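Local coordinates for protein glycosyl hydrolase, BNR repeat (Ralstonia eutropha, PDB 3B7F) that is a seven-bladed beta-propeller of unproven activity that probably hydrolyses glycosidic bonds, at residues L25-I30 / Y386-A391; G363-S368 / C377-L382; P234-Q239 / F281-H286. One frame throughout, in Å; residues are numbered along the deposited sequence.

Interaction 1 (L25-I30 / Y386-A391)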
# COMPACT_ATOMS: atom_id res chain seq x y z
N LEU A 25 7.82 -5.00 12.22
CA LEU A 25 6.56 -4.80 11.47
C LEU A 25 5.86 -3.67 12.19
O LEU A 25 5.79 -3.69 13.39
CB LEU A 25 5.69 -6.05 11.44
CG LEU A 25 6.29 -7.34 10.87
CD1 LEU A 25 5.27 -8.45 11.05
CD2 LEU A 25 6.72 -7.19 9.38
N LEU A 26 5.38 -2.70 11.44
CA LEU A 26 4.71 -1.49 11.93
C LEU A 26 3.26 -1.70 11.58
O LEU A 26 2.93 -1.70 10.39
CB LEU A 26 5.27 -0.26 11.20
CG LEU A 26 6.78 -0.17 10.98
CD1 LEU A 26 7.11 1.17 10.22
CD2 LEU A 26 7.53 -0.29 12.29
N VAL A 27 2.41 -1.87 12.61
CA VAL A 27 1.04 -2.28 12.45
C VAL A 27 0.06 -1.17 12.81
O VAL A 27 -0.03 -0.78 13.98
CB VAL A 27 0.73 -3.52 13.35
CG1 VAL A 27 -0.69 -4.02 13.09
CG2 VAL A 27 1.77 -4.64 13.15
N ALA A 28 -0.68 -0.71 11.81
CA ALA A 28 -1.66 0.36 11.96
C ALA A 28 -3.03 -0.26 12.10
O ALA A 28 -3.41 -1.10 11.28
CB ALA A 28 -1.63 1.29 10.72
N THR A 29 -3.75 0.11 13.16
CA THR A 29 -5.09 -0.40 13.39
C THR A 29 -6.04 0.74 13.69
O THR A 29 -5.64 1.87 13.99
CB THR A 29 -5.19 -1.43 14.56
OG1 THR A 29 -5.34 -0.74 15.80
CG2 THR A 29 -3.99 -2.37 14.60
N ILE A 30 -7.32 0.39 13.64
CA ILE A 30 -8.40 1.30 13.91
C ILE A 30 -8.36 1.91 15.33
O ILE A 30 -8.97 2.97 15.53
CB ILE A 30 -9.75 0.59 13.66
CG1 ILE A 30 -10.89 1.60 13.46
CG2 ILE A 30 -10.02 -0.44 14.80
CD1 ILE A 30 -12.18 0.99 12.82
N TYR A 386 -5.42 -2.05 9.40
CA TYR A 386 -5.39 -1.26 8.15
C TYR A 386 -4.09 -1.48 7.36
O TYR A 386 -4.13 -1.70 6.16
CB TYR A 386 -5.56 0.26 8.40
CG TYR A 386 -6.95 0.71 8.78
CD1 TYR A 386 -8.01 0.53 7.91
CD2 TYR A 386 -7.21 1.37 9.96
CE1 TYR A 386 -9.30 0.95 8.23
CE2 TYR A 386 -8.52 1.81 10.28
CZ TYR A 386 -9.55 1.58 9.42
OH TYR A 386 -10.86 1.99 9.67
N ALA A 387 -2.95 -1.49 8.06
CA ALA A 387 -1.65 -1.59 7.41
C ALA A 387 -0.61 -2.35 8.22
O ALA A 387 -0.61 -2.30 9.44
CB ALA A 387 -1.11 -0.18 7.12
N VAL A 388 0.29 -3.03 7.49
CA VAL A 388 1.41 -3.76 8.06
C VAL A 388 2.54 -3.41 7.12
O VAL A 388 2.38 -3.52 5.92
CB VAL A 388 1.20 -5.27 8.14
CG1 VAL A 388 2.42 -5.94 8.77
CG2 VAL A 388 -0.08 -5.60 8.94
N GLN A 389 3.66 -2.96 7.68
CA GLN A 389 4.81 -2.51 6.95
C GLN A 389 6.10 -3.02 7.59
O GLN A 389 6.29 -2.90 8.79
CB GLN A 389 4.77 -1.00 6.97
CG GLN A 389 5.83 -0.29 6.20
CD GLN A 389 5.68 -0.39 4.69
OE1 GLN A 389 4.64 -0.07 4.14
NE2 GLN A 389 6.76 -0.77 4.03
N SER A 390 7.00 -3.56 6.79
CA SER A 390 8.32 -3.97 7.28
C SER A 390 9.22 -2.74 7.54
O SER A 390 9.02 -1.66 6.95
CB SER A 390 9.01 -4.93 6.33
OG SER A 390 9.12 -4.39 5.03
N ALA A 391 10.17 -2.91 8.46
CA ALA A 391 11.09 -1.87 8.88
C ALA A 391 12.34 -2.50 9.46
O ALA A 391 12.33 -3.67 9.90
CB ALA A 391 10.43 -0.93 9.91
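Leu26 and Gln389 face each other as an antiparallel hydrogen-bonded pair, and Ala28 with Ala387 forms the next such pair along the two strands. Leu26 N donates to Gln389 O at 2.8 Å with the donor in the carbonyl plane, while the return bond from Gln389 N to Leu26 O is more bent, 140° at the hydrogen. At Ala28 the ladder takes on a classic beta bulge: Ala28 O is gripped by two donors, Tyr386 N at 2.9 Å and Ala387 N at 3.3 Å, both arriving from the same face of its carbonyl plane. Ala28 N in turn gives its hydrogen to Ala387 O.

Side chains fill both faces of the sheet. On one, Leu26 sets CD2 against Ala391 CB at 3.8 Å, and the methyls of Ala28 and Ala387 touch at 3.9 Å. On the other, Leu25 CB lies 4.2 Å from Val388 CG1, and Val27 CG1 comes only loosely near Val388 CG2. Beyond the bulge, Tyr386 and Ile30 cross obliquely: ring atom CE2 of Tyr386 approaches Ile30 CB at 3.8 Å, and its OH lies 3.6 Å from Ile30 CD1. Ile30 CG1 is anti to the backbone N (chi1 -160°), which puts it near the phenol oxygen and ring atom CE2.

Farther out, Tyr386 also stacks on His58, and Ser390 OG bonds to Ala348 O. Through the ladder with the N-terminal strand 24-29, strand 385-391, from near the C-terminus, completes a four-stranded blade as its innermost strand, the closure by which a propeller ring is locked. Strand 32-38 pairs with the other edge of 24-29; Leu26 and Ala28 lean on strand 56-62 of the next blade, and Leu25, Val27 and Val388 on Ile365 of strand 365-368.

Interaction 2 (G363-S368 / C377-L382)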
# COMPACT_ATOMS: atom_id res chain seq x y z
N GLY A 363 -7.73 -8.95 13.26
CA GLY A 363 -6.64 -8.68 14.18
C GLY A 363 -5.51 -9.65 14.33
O GLY A 363 -4.85 -9.63 15.35
N GLU A 364 -5.27 -10.46 13.31
CA GLU A 364 -4.18 -11.43 13.29
C GLU A 364 -3.06 -10.93 12.39
O GLU A 364 -3.33 -10.31 11.38
CB GLU A 364 -4.67 -12.78 12.77
CG GLU A 364 -5.57 -13.55 13.74
CD GLU A 364 -6.09 -14.86 13.15
OE1 GLU A 364 -6.37 -14.93 11.95
OE2 GLU A 364 -6.29 -15.81 13.90
N ILE A 365 -1.82 -11.19 12.79
CA ILE A 365 -0.65 -10.93 11.98
C ILE A 365 -0.08 -12.29 11.69
O ILE A 365 0.25 -13.02 12.65
CB ILE A 365 0.44 -10.09 12.63
CG1 ILE A 365 -0.06 -8.68 12.93
CG2 ILE A 365 1.62 -10.01 11.66
CD1 ILE A 365 -0.08 -7.75 11.69
N TRP A 366 -0.04 -12.66 10.40
CA TRP A 366 0.53 -13.93 9.92
C TRP A 366 1.87 -13.66 9.29
O TRP A 366 2.01 -12.69 8.56
CB TRP A 366 -0.40 -14.61 8.94
CG TRP A 366 -1.66 -15.09 9.61
CD1 TRP A 366 -2.78 -14.37 9.83
CD2 TRP A 366 -1.92 -16.39 10.12
NE1 TRP A 366 -3.73 -15.13 10.43
CE2 TRP A 366 -3.23 -16.39 10.63
CE3 TRP A 366 -1.17 -17.57 10.21
CZ2 TRP A 366 -3.82 -17.53 11.25
CZ3 TRP A 366 -1.74 -18.69 10.79
CH2 TRP A 366 -3.06 -18.67 11.30
N ALA A 367 2.86 -14.50 9.60
CA ALA A 367 4.25 -14.29 9.12
C ALA A 367 4.81 -15.53 8.45
O ALA A 367 4.50 -16.63 8.84
CB ALA A 367 5.16 -13.90 10.28
N SER A 368 5.58 -15.31 7.38
CA SER A 368 6.31 -16.34 6.69
C SER A 368 7.76 -15.90 6.61
O SER A 368 8.00 -14.74 6.31
CB SER A 368 5.80 -16.52 5.28
OG SER A 368 6.60 -17.46 4.62
N CYS A 377 0.91 -17.58 12.87
CA CYS A 377 0.28 -16.43 13.49
C CYS A 377 1.20 -15.93 14.63
O CYS A 377 1.37 -16.60 15.63
CB CYS A 377 -1.11 -16.77 14.02
SG CYS A 377 -1.95 -15.29 14.64
N ILE A 378 1.76 -14.75 14.46
CA ILE A 378 2.67 -14.12 15.45
C ILE A 378 1.99 -13.05 16.33
O ILE A 378 2.61 -12.53 17.23
CB ILE A 378 3.95 -13.57 14.77
CG1 ILE A 378 3.63 -12.48 13.73
CG2 ILE A 378 4.75 -14.75 14.11
CD1 ILE A 378 4.83 -11.73 13.25
N ALA A 379 0.74 -12.71 16.03
CA ALA A 379 -0.08 -11.78 16.85
C ALA A 379 -1.55 -12.03 16.53
O ALA A 379 -1.88 -12.25 15.38
CB ALA A 379 0.25 -10.33 16.60
N SER A 380 -2.40 -12.02 17.55
CA SER A 380 -3.84 -12.16 17.41
C SER A 380 -4.54 -11.19 18.39
O SER A 380 -3.93 -10.58 19.26
CB SER A 380 -4.30 -13.60 17.65
OG SER A 380 -4.13 -13.95 19.01
N HIS A 381 -5.85 -11.05 18.20
CA HIS A 381 -6.69 -10.18 19.03
C HIS A 381 -6.30 -8.67 19.08
O HIS A 381 -6.52 -7.99 20.08
CB HIS A 381 -6.83 -10.77 20.43
CG HIS A 381 -7.42 -12.14 20.44
ND1 HIS A 381 -6.68 -13.26 20.73
CD2 HIS A 381 -8.68 -12.57 20.21
CE1 HIS A 381 -7.47 -14.32 20.69
NE2 HIS A 381 -8.69 -13.93 20.39
N LEU A 382 -5.72 -8.18 17.98
CA LEU A 382 -5.43 -6.77 17.83
C LEU A 382 -6.69 -6.16 17.24
O LEU A 382 -7.56 -6.91 16.75
CB LEU A 382 -4.28 -6.49 16.88
CG LEU A 382 -2.90 -6.96 17.36
CD1 LEU A 382 -1.93 -6.67 16.28
CD2 LEU A 382 -2.52 -6.26 18.68
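The beta hairpin of strands 365-368 and 376-379 forms the outer half of a propeller blade, and its two strands meet here around Ile365, Trp366, Cys377 and Ile378. A classic beta bulge marks the pairing: Ile378 and Ala379 both face Ile365, whose O accepts Ile378 N at 2.9 Å and, more weakly, Ala379 N. Ile365 N donates to Ala379 O at 2.8 Å, and beyond the strand ends Leu382 N reaches Gly363 O at 3.1 Å on a lone pair. Gly363 has positive phi (88°), and its CA makes a CA-H...O contact with Leu382 O.

On one face of the sheet Cys377 lies over the indole of Trp366. Its CB is 3.7 Å from the centroid of the six-membered ring and only 5° off the normal, a CH-pi contact; SG, anti to the backbone N (chi1 -174°), makes a sulfur-aromatic contact at 4.6 Å from the same centroid. Trp366 NE1 bonds to Glu364 OE1, which lies near the ring plane, yet the N-H comes from above the carboxylate; this bond helps set the turn of the indole.

The opposite face is aliphatic. Ile365 CG2 meets Ile378 CG1 at 3.8 Å, the two side chains slanting across each other, Ala379 CB packs on Ile365 CB, and Ile378 CD1 reaches Ala367 CB at 3.7 Å.

Trp366 also stacks on Phe358 of the adjacent strand 356-359 in the blade. Ile365, Ile378 and Ala379 pack against Leu36 of strand 32-38, Ile365 and Ile378 touch strand 24-29, and Ile365 further meets strand 385-391, so the aliphatic face is pressed onto the following blade.

Interaction 3 (P234-Q239 / F281-H286)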
# COMPACT_ATOMS: atom_id res chain seq x y z
N PRO A 234 -7.85 0.89 -9.08
CA PRO A 234 -6.70 0.16 -8.59
C PRO A 234 -6.75 0.17 -7.09
O PRO A 234 -7.21 1.17 -6.51
CB PRO A 234 -5.51 1.02 -9.04
CG PRO A 234 -6.05 2.38 -9.18
CD PRO A 234 -7.44 2.13 -9.74
N HIS A 235 -6.34 -0.94 -6.49
CA HIS A 235 -6.27 -1.08 -5.04
C HIS A 235 -4.85 -0.86 -4.49
O HIS A 235 -4.67 -0.19 -3.49
CB HIS A 235 -6.81 -2.43 -4.56
CG HIS A 235 -8.28 -2.60 -4.77
ND1 HIS A 235 -8.90 -3.83 -4.73
CD2 HIS A 235 -9.25 -1.70 -5.07
CE1 HIS A 235 -10.19 -3.68 -4.96
NE2 HIS A 235 -10.43 -2.40 -5.16
N CYS A 236 -3.87 -1.46 -5.13
CA CYS A 236 -2.51 -1.36 -4.69
C CYS A 236 -1.63 -1.46 -5.91
O CYS A 236 -1.81 -2.38 -6.68
CB CYS A 236 -2.22 -2.50 -3.72
SG CYS A 236 -0.64 -2.33 -2.85
N VAL A 237 -0.74 -0.49 -6.10
CA VAL A 237 0.20 -0.45 -7.21
C VAL A 237 1.63 -0.45 -6.61
O VAL A 237 1.86 0.20 -5.59
CB VAL A 237 -0.02 0.78 -8.18
CG1 VAL A 237 0.63 0.52 -9.55
CG2 VAL A 237 -1.48 1.10 -8.40
N VAL A 238 2.56 -1.17 -7.25
CA VAL A 238 3.98 -1.23 -6.85
C VAL A 238 4.89 -1.08 -8.10
O VAL A 238 4.52 -1.47 -9.19
CB VAL A 238 4.33 -2.53 -6.04
CG1 VAL A 238 3.57 -2.60 -4.69
CG2 VAL A 238 4.01 -3.78 -6.83
N GLN A 239 6.04 -0.44 -7.92
CA GLN A 239 7.05 -0.30 -8.95
C GLN A 239 8.21 -1.10 -8.43
O GLN A 239 8.62 -0.88 -7.28
CB GLN A 239 7.44 1.17 -9.12
CG GLN A 239 8.56 1.43 -10.15
CD GLN A 239 8.85 2.89 -10.35
OE1 GLN A 239 8.67 3.70 -9.44
NE2 GLN A 239 9.33 3.25 -11.55
N PHE A 281 -7.11 -7.00 -2.54
CA PHE A 281 -6.61 -5.65 -2.22
C PHE A 281 -5.11 -5.39 -2.31
O PHE A 281 -4.69 -4.51 -3.09
CB PHE A 281 -7.18 -5.19 -0.85
CG PHE A 281 -8.68 -4.94 -0.88
CD1 PHE A 281 -9.19 -3.81 -1.50
CD2 PHE A 281 -9.56 -5.82 -0.27
CE1 PHE A 281 -10.55 -3.57 -1.54
CE2 PHE A 281 -10.92 -5.59 -0.30
CZ PHE A 281 -11.42 -4.46 -0.94
N PRO A 282 -4.28 -6.11 -1.53
CA PRO A 282 -2.83 -5.82 -1.58
C PRO A 282 -2.03 -6.53 -2.70
O PRO A 282 -2.46 -7.56 -3.25
CB PRO A 282 -2.34 -6.39 -0.25
CG PRO A 282 -3.23 -7.59 -0.05
CD PRO A 282 -4.56 -7.24 -0.61
N ILE A 283 -0.87 -5.97 -3.04
CA ILE A 283 0.10 -6.63 -3.93
C ILE A 283 1.50 -6.30 -3.37
O ILE A 283 1.75 -5.19 -2.94
CB ILE A 283 -0.09 -6.25 -5.44
CG1 ILE A 283 0.66 -7.24 -6.34
CG2 ILE A 283 0.34 -4.80 -5.73
CD1 ILE A 283 0.14 -7.32 -7.79
N VAL A 284 2.41 -7.28 -3.37
CA VAL A 284 3.76 -7.11 -2.83
C VAL A 284 4.75 -7.76 -3.79
O VAL A 284 4.46 -8.82 -4.30
CB VAL A 284 3.89 -7.75 -1.39
CG1 VAL A 284 5.35 -7.84 -0.95
CG2 VAL A 284 3.06 -6.97 -0.39
N VAL A 285 5.89 -7.13 -4.01
CA VAL A 285 6.93 -7.66 -4.91
C VAL A 285 8.17 -8.07 -4.13
O VAL A 285 8.47 -7.49 -3.12
CB VAL A 285 7.33 -6.64 -5.99
CG1 VAL A 285 6.14 -6.09 -6.63
CG2 VAL A 285 8.21 -5.48 -5.41
N HIS A 286 8.86 -9.11 -4.59
CA HIS A 286 10.12 -9.56 -4.00
C HIS A 286 11.14 -8.45 -4.30
O HIS A 286 11.26 -8.02 -5.42
CB HIS A 286 10.50 -10.89 -4.64
CG HIS A 286 11.71 -11.55 -4.06
ND1 HIS A 286 12.98 -11.03 -4.17
CD2 HIS A 286 11.85 -12.75 -3.44
CE1 HIS A 286 13.85 -11.86 -3.61
NE2 HIS A 286 13.19 -12.92 -3.19
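Side-chain packing between the innermost strands of two successive blades joins 234-239 to 281-286. The strand segments run nearly parallel, at 10°, with axes 6.0 Å apart at closest approach, and belong to separate sheets. The link is made by side chains, with one weak hydrogen bond.

At one end His235 and Phe281 form an offset stack, ring centroids 4.5 Å apart and planes at 27°. Phe281 CD1 sits over one face of the imidazole, displaced toward its rim and 3.2 Å from His235 ND1. The imidazole is also held by its nitrogens: ND1 bonds to Gly280 O, just before 281-286, and NE2 to His252 ND1. His235 and Cys236 both face Gln250 of strand 246-251 in a classic beta bulge, and at this bulge both residues direct CB toward 281-286.

Next along, Cys236 CB touches Phe281 O at 3.2 Å. Its SG, anti to the backbone N (chi1 -170°), lies 3.7 Å from Ile283 N, a weak N-H...S bond, and meets Ile283 CG2. That methyl also touches Cys236 O at 3.4 Å. Val238 continues the seam, with CG1 3.6 Å from Ile283 O and CG2 against Ile283 CG2.

Tyr248 of strand 246-251 touches Val238 and Ile283, while Val293 and Val295 of strand 293-297 back Ile283. Innermost strands of successive four-stranded antiparallel blades, side by side round a central axis, are as expected in a beta-propeller.

Two of the contacts hold strands within a blade, and the third joins two blades. Interactions 1 and 3 are buried, about 10 and 6 Å from the chain centre measured between centres, whereas interaction 2, about 18 Å out, is only partly buried. Backbone ladders with a classic bulge carry interactions 1 and 2; interaction 3 relies on ring stacking, a weak bond to sulfur and aliphatic packing. Interactions 1 and 2 touch directly, Val388 CG2 lying 3.5 Å from Ile365 CD1, and strand 376-379 is followed, after a short loop, by 385-391, from one blade to the next. Interaction 3 stands apart, its nearest atoms about 7 Å from interaction 1.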